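PDB 6EBU: LpxE from Aquifex aeolicus, which probably removes the 1-phosphate group from lipid A at the bacterial membrane, as a lipid phosphatase of the PAP2 superfamily. Local coordinates for residues Asp109-Ser121 and Ala130-Glu142. The protein carries 1 engineered substitution. Numbering follows the deposited sequence.
With BOG (octyl beta-D-glucopyranoside), chain F; BOG (octyl beta-D-glucopyranoside), chain D.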
loop_
_atom_site.group_PDB
_atom_site.type_symbol
_atom_site.label_atom_id
_atom_site.label_comp_id
_atom_site.label_asym_id
_atom_site.label_seq_id
_atom_site.Cartn_x
_atom_site.Cartn_y
_atom_site.Cartn_z
ATOM N N ASP A 109 0.546 -0.077 3.789
ATOM C CA ASP A 109 0.470 -1.309 3.010
ATOM C C ASP A 109 0.728 -1.043 1.533
ATOM O O ASP A 109 1.422 -1.819 0.866
ATOM C CB ASP A 109 -0.896 -1.968 3.186
ATOM C CG ASP A 109 -1.059 -2.610 4.539
ATOM O OD1 ASP A 109 -0.107 -2.552 5.348
ATOM O OD2 ASP A 109 -2.143 -3.174 4.788
ATOM N N THR A 110 0.165 0.044 1.005
ATOM C CA THR A 110 0.407 0.401 -0.388
ATOM C C THR A 110 1.870 0.767 -0.617
ATOM O O THR A 110 2.469 0.353 -1.615
ATOM C CB THR A 110 -0.511 1.552 -0.797
ATOM O OG1 THR A 110 -1.872 1.199 -0.515
ATOM C CG2 THR A 110 -0.370 1.854 -2.278
ATOM N N ALA A 111 2.464 1.527 0.307
ATOM C CA ALA A 111 3.860 1.927 0.159
ATOM C C ALA A 111 4.787 0.715 0.158
ATOM O O ALA A 111 5.698 0.617 -0.673
ATOM C CB ALA A 111 4.240 2.906 1.270
ATOM N N MET A 112 4.567 -0.223 1.084
ATOM C CA MET A 112 5.390 -1.431 1.125
ATOM C C MET A 112 5.203 -2.267 -0.134
ATOM O O MET A 112 6.179 -2.764 -0.711
ATOM C CB MET A 112 5.052 -2.256 2.370
ATOM C CG MET A 112 5.922 -3.495 2.550
ATOM S SD MET A 112 5.132 -4.810 3.509
ATOM C CE MET A 112 3.987 -5.472 2.302
ATOM N N ALA A 113 3.955 -2.427 -0.581
ATOM C CA ALA A 113 3.686 -3.250 -1.756
ATOM C C ALA A 113 4.334 -2.664 -3.003
ATOM O O ALA A 113 4.902 -3.398 -3.820
ATOM C CB ALA A 113 2.178 -3.409 -1.951
ATOM N N PHE A 114 4.272 -1.341 -3.166
ATOM C CA PHE A 114 4.931 -0.714 -4.307
ATOM C C PHE A 114 6.442 -0.670 -4.130
ATOM O O PHE A 114 7.176 -0.652 -5.124
ATOM C CB PHE A 114 4.374 0.694 -4.535
ATOM C CG PHE A 114 3.133 0.715 -5.383
ATOM C CD1 PHE A 114 1.885 0.526 -4.811
ATOM C CD2 PHE A 114 3.217 0.899 -6.753
ATOM C CE1 PHE A 114 0.740 0.534 -5.591
ATOM C CE2 PHE A 114 2.076 0.909 -7.539
ATOM C CZ PHE A 114 0.837 0.726 -6.957
ATOM N N THR A 115 6.924 -0.662 -2.886
ATOM C CA THR A 115 8.355 -0.811 -2.645
ATOM C C THR A 115 8.831 -2.194 -3.066
ATOM O O THR A 115 9.873 -2.337 -3.719
ATOM C CB THR A 115 8.669 -0.573 -1.168
ATOM O OG1 THR A 115 8.177 0.711 -0.769
ATOM C CG2 THR A 115 10.154 -0.634 -0.933
ATOM N N ILE A 116 8.080 -3.228 -2.689
ATOM C CA ILE A 116 8.405 -4.588 -3.106
ATOM C C ILE A 116 8.385 -4.693 -4.625
ATOM O O ILE A 116 9.323 -5.211 -5.243
ATOM C CB ILE A 116 7.430 -5.587 -2.456
ATOM C CG1 ILE A 116 7.634 -5.617 -0.940
ATOM C CG2 ILE A 116 7.587 -6.973 -3.068
ATOM C CD1 ILE A 116 6.557 -6.374 -0.188
ATOM N N ALA A 117 7.320 -4.186 -5.251
ATOM C CA ALA A 117 7.185 -4.318 -6.698
ATOM C C ALA A 117 8.264 -3.534 -7.436
ATOM O O ALA A 117 8.751 -3.979 -8.479
ATOM C CB ALA A 117 5.792 -3.867 -7.141
ATOM N N THR A 118 8.651 -2.367 -6.918
ATOM C CA THR A 118 9.662 -1.559 -7.598
ATOM C C THR A 118 11.032 -2.229 -7.544
ATOM O O THR A 118 11.724 -2.331 -8.565
ATOM C CB THR A 118 9.719 -0.159 -6.980
ATOM O OG1 THR A 118 8.480 0.522 -7.217
ATOM C CG2 THR A 118 10.857 0.651 -7.578
ATOM N N VAL A 119 11.434 -2.709 -6.365
ATOM C CA VAL A 119 12.770 -3.281 -6.211
ATOM C C VAL A 119 12.859 -4.641 -6.895
ATOM O O VAL A 119 13.879 -4.976 -7.509
ATOM C CB VAL A 119 13.140 -3.371 -4.719
ATOM C CG1 VAL A 119 14.460 -4.112 -4.532
ATOM C CG2 VAL A 119 13.211 -1.979 -4.108
ATOM N N LEU A 120 11.798 -5.444 -6.813
ATOM C CA LEU A 120 11.865 -6.794 -7.356
ATOM C C LEU A 120 11.600 -6.851 -8.856
ATOM O O LEU A 120 11.970 -7.841 -9.492
ATOM C CB LEU A 120 10.889 -7.712 -6.616
ATOM C CG LEU A 120 11.181 -7.929 -5.127
ATOM C CD1 LEU A 120 10.452 -9.156 -4.604
ATOM C CD2 LEU A 120 12.682 -8.044 -4.874
ATOM N N SER A 121 10.977 -5.822 -9.437
ATOM C CA SER A 121 10.790 -5.789 -10.884
ATOM C C SER A 121 12.053 -5.390 -11.634
ATOM O O SER A 121 12.140 -5.635 -12.841
ATOM C CB SER A 121 9.668 -4.818 -11.263
ATOM O OG SER A 121 8.432 -5.208 -10.695
ATOM N N ALA A 130 4.661 -7.266 -14.475
ATOM C CA ALA A 130 3.205 -7.164 -14.471
ATOM C C ALA A 130 2.606 -7.847 -13.247
ATOM O O ALA A 130 1.640 -7.344 -12.662
ATOM C CB ALA A 130 2.635 -7.762 -15.757
ATOM N N ILE A 131 3.168 -8.988 -12.844
ATOM C CA ILE A 131 2.671 -9.699 -11.667
ATOM C C ILE A 131 2.872 -8.855 -10.413
ATOM O O ILE A 131 1.959 -8.697 -9.592
ATOM C CB ILE A 131 3.364 -11.068 -11.542
ATOM C CG1 ILE A 131 2.844 -12.036 -12.607
ATOM C CG2 ILE A 131 3.186 -11.643 -10.142
ATOM C CD1 ILE A 131 3.686 -13.285 -12.761
ATOM N N LEU A 132 4.071 -8.299 -10.249
ATOM C CA LEU A 132 4.383 -7.544 -9.040
ATOM C C LEU A 132 3.582 -6.250 -8.963
ATOM O O LEU A 132 3.096 -5.879 -7.888
ATOM C CB LEU A 132 5.879 -7.253 -8.986
ATOM C CG LEU A 132 6.750 -8.475 -8.709
ATOM C CD1 LEU A 132 8.212 -8.146 -8.939
ATOM C CD2 LEU A 132 6.519 -8.965 -7.288
ATOM N N PHE A 133 3.431 -5.549 -10.085
ATOM C CA PHE A 133 2.723 -4.276 -10.054
ATOM C C PHE A 133 1.210 -4.441 -10.072
ATOM O O PHE A 133 0.502 -3.526 -9.639
ATOM C CB PHE A 133 3.189 -3.389 -11.208
ATOM C CG PHE A 133 4.425 -2.605 -10.883
ATOM C CD1 PHE A 133 4.340 -1.430 -10.154
ATOM C CD2 PHE A 133 5.672 -3.060 -11.271
ATOM C CE1 PHE A 133 5.474 -0.711 -9.834
ATOM C CE2 PHE A 133 6.812 -2.345 -10.955
ATOM C CZ PHE A 133 6.713 -1.170 -10.234
ATOM N N LEU A 134 0.698 -5.580 -10.543
ATOM C CA LEU A 134 -0.707 -5.890 -10.303
ATOM C C LEU A 134 -0.950 -6.175 -8.827
ATOM O O LEU A 134 -1.979 -5.773 -8.268
ATOM C CB LEU A 134 -1.151 -7.080 -11.152
ATOM C CG LEU A 134 -2.624 -7.453 -10.961
ATOM C CD1 LEU A 134 -3.529 -6.432 -11.640
ATOM C CD2 LEU A 134 -2.912 -8.860 -11.460
ATOM N N TYR A 135 -0.012 -6.872 -8.182
ATOM C CA TYR A 135 -0.121 -7.112 -6.747
ATOM C C TYR A 135 -0.132 -5.796 -5.978
ATOM O O TYR A 135 -0.972 -5.585 -5.097
ATOM C CB TYR A 135 1.029 -8.012 -6.288
ATOM C CG TYR A 135 1.537 -7.717 -4.897
ATOM C CD1 TYR A 135 0.860 -8.177 -3.779
ATOM C CD2 TYR A 135 2.699 -6.978 -4.703
ATOM C CE1 TYR A 135 1.320 -7.909 -2.504
ATOM C CE2 TYR A 135 3.167 -6.705 -3.434
ATOM C CZ TYR A 135 2.474 -7.172 -2.337
ATOM O OH TYR A 135 2.936 -6.900 -1.070
ATOM N N ALA A 136 0.787 -4.888 -6.318
ATOM C CA ALA A 136 0.822 -3.585 -5.660
ATOM C C ALA A 136 -0.464 -2.805 -5.901
ATOM O O ALA A 136 -0.979 -2.146 -4.990
ATOM C CB ALA A 136 2.030 -2.782 -6.144
ATOM N N PHE A 137 -1.000 -2.867 -7.123
ATOM C CA PHE A 137 -2.243 -2.161 -7.416
ATOM C C PHE A 137 -3.400 -2.723 -6.602
ATOM O O PHE A 137 -4.219 -1.966 -6.068
ATOM C CB PHE A 137 -2.553 -2.237 -8.912
ATOM C CG PHE A 137 -3.985 -1.928 -9.248
ATOM C CD1 PHE A 137 -4.413 -0.616 -9.372
ATOM C CD2 PHE A 137 -4.906 -2.949 -9.433
ATOM C CE1 PHE A 137 -5.734 -0.326 -9.675
ATOM C CE2 PHE A 137 -6.225 -2.665 -9.735
ATOM C CZ PHE A 137 -6.640 -1.352 -9.856
ATOM N N LEU A 138 -3.482 -4.052 -6.496
ATOM C CA LEU A 138 -4.582 -4.669 -5.762
ATOM C C LEU A 138 -4.521 -4.345 -4.275
ATOM O O LEU A 138 -5.567 -4.205 -3.634
ATOM C CB LEU A 138 -4.576 -6.184 -5.979
ATOM C CG LEU A 138 -5.052 -6.660 -7.354
ATOM C CD1 LEU A 138 -4.928 -8.170 -7.477
ATOM C CD2 LEU A 138 -6.483 -6.211 -7.616
ATOM N N ILE A 139 -3.317 -4.226 -3.710
ATOM C CA ILE A 139 -3.195 -3.796 -2.319
ATOM C C ILE A 139 -3.751 -2.388 -2.157
ATOM O O ILE A 139 -4.560 -2.120 -1.260
ATOM C CB ILE A 139 -1.731 -3.881 -1.850
ATOM C CG1 ILE A 139 -1.291 -5.341 -1.735
ATOM C CG2 ILE A 139 -1.563 -3.178 -0.513
ATOM C CD1 ILE A 139 -2.090 -6.130 -0.729
ATOM N N GLY A 140 -3.331 -1.470 -3.030
ATOM C CA GLY A 140 -3.869 -0.120 -2.984
ATOM C C GLY A 140 -5.376 -0.091 -3.151
ATOM O O GLY A 140 -6.077 0.623 -2.429
ATOM N N TYR A 141 -5.896 -0.876 -4.099
ATOM C CA TYR A 141 -7.343 -0.966 -4.263
ATOM C C TYR A 141 -7.994 -1.614 -3.048
ATOM O O TYR A 141 -9.104 -1.236 -2.652
ATOM C CB TYR A 141 -7.682 -1.747 -5.536
ATOM C CG TYR A 141 -9.120 -1.599 -5.990
ATOM C CD1 TYR A 141 -10.146 -2.290 -5.355
ATOM C CD2 TYR A 141 -9.453 -0.769 -7.054
ATOM C CE1 TYR A 141 -11.457 -2.157 -5.761
ATOM C CE2 TYR A 141 -10.766 -0.630 -7.470
ATOM C CZ TYR A 141 -11.763 -1.329 -6.820
ATOM O OH TYR A 141 -13.072 -1.200 -7.225
ATOM N N GLU A 142 -7.315 -2.589 -2.439
ATOM C CA GLU A 142 -7.888 -3.281 -1.289
ATOM C C GLU A 142 -8.092 -2.333 -0.112
ATOM O O GLU A 142 -9.102 -2.419 0.595
ATOM C CB GLU A 142 -6.994 -4.456 -0.891
ATOM C CG GLU A 142 -7.350 -5.103 0.430
ATOM C CD GLU A 142 -6.327 -4.799 1.503
ATOM O OE1 GLU A 142 -6.703 -4.221 2.543
ATOM O OE2 GLU A 142 -5.142 -5.129 1.297
HETATM O O1 BOG F . -1.458 -1.984 9.571
HETATM C "C1'" BOG F . -1.168 -2.861 8.484
HETATM C "C2'" BOG F . -1.876 -4.214 8.717
HETATM C "C3'" BOG F . -2.198 -4.883 7.344
HETATM C "C4'" BOG F . -3.688 -5.320 7.302
HETATM C "C5'" BOG F . -4.578 -4.219 7.923
HETATM C "C6'" BOG F . -5.980 -4.790 8.221
HETATM C "C7'" BOG F . -5.955 -5.594 9.519
HETATM C "C8'" BOG F . -5.693 -4.656 10.698
HETATM O O1 BOG D . 0.632 6.131 -8.740
HETATM C "C1'" BOG D . -0.063 4.902 -8.949
HETATM C "C2'" BOG D . -1.115 4.710 -7.834
HETATM C "C3'" BOG D . -1.737 3.280 -7.924
HETATM C "C4'" BOG D . -2.695 3.066 -6.721
HETATM C "C5'" BOG D . -3.744 1.992 -7.075
HETATM C "C6'" BOG D . -5.045 2.264 -6.292
HETATM C "C7'" BOG D . -6.219 2.325 -7.266
HETATM C "C8'" BOG D . -7.535 2.248 -6.491
HETATM O O HOH W 1 -3.209 -4.969 3.003
#
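The Phe114 ring takes Ala136 CB over the centre of one face, a CH-pi contact with CB 3.5 Å from the ring centroid, and has Thr110 O in plane at its edge. The Phe133 ring answers from the other helix: Ala117 CB stands over its centre, 2° off the ring normal, and the ring enters as a knob among Phe114, Ala117, Thr118 and Ser121. The side chains of Phe114 and Phe133 cross at about a right angle, with Phe114 CD2 4.1 Å from Phe133 CE1. Tyr135, with Leu132 O at its ring edge, has an unusual chi1 of 146° that carries its ring to Ala113 CB, 3.7 Å from CE2; its OH is hydrogen-bonded to Leu40 O. With an alanine at Phe114, Ala136 CB is likely to lose its aromatic cover and a gap to open beside Phe133. Ser121 OG turns back to its own helix, bonding Ala117 O at 2.6 Å. No hydrogen bond joins the helices directly; at one end a water lies within hydrogen-bonding distance of both Asp109 OD2 and Glu142 OE2. Small residues let the antiparallel axes approach to 8.4 Å; Thr110 OG1, hydrogen-bonded to Ser107 OG, packs 3.4 Å from Gly140 CA. This buried pair belongs to the helical bundle of the PAP2 domain: helix 61-82 packs on Ala111, Met112 and Thr115, helix 151-170 on Thr110, Phe114 and Thr118, and helix 28-37 on Tyr135 and Ile139.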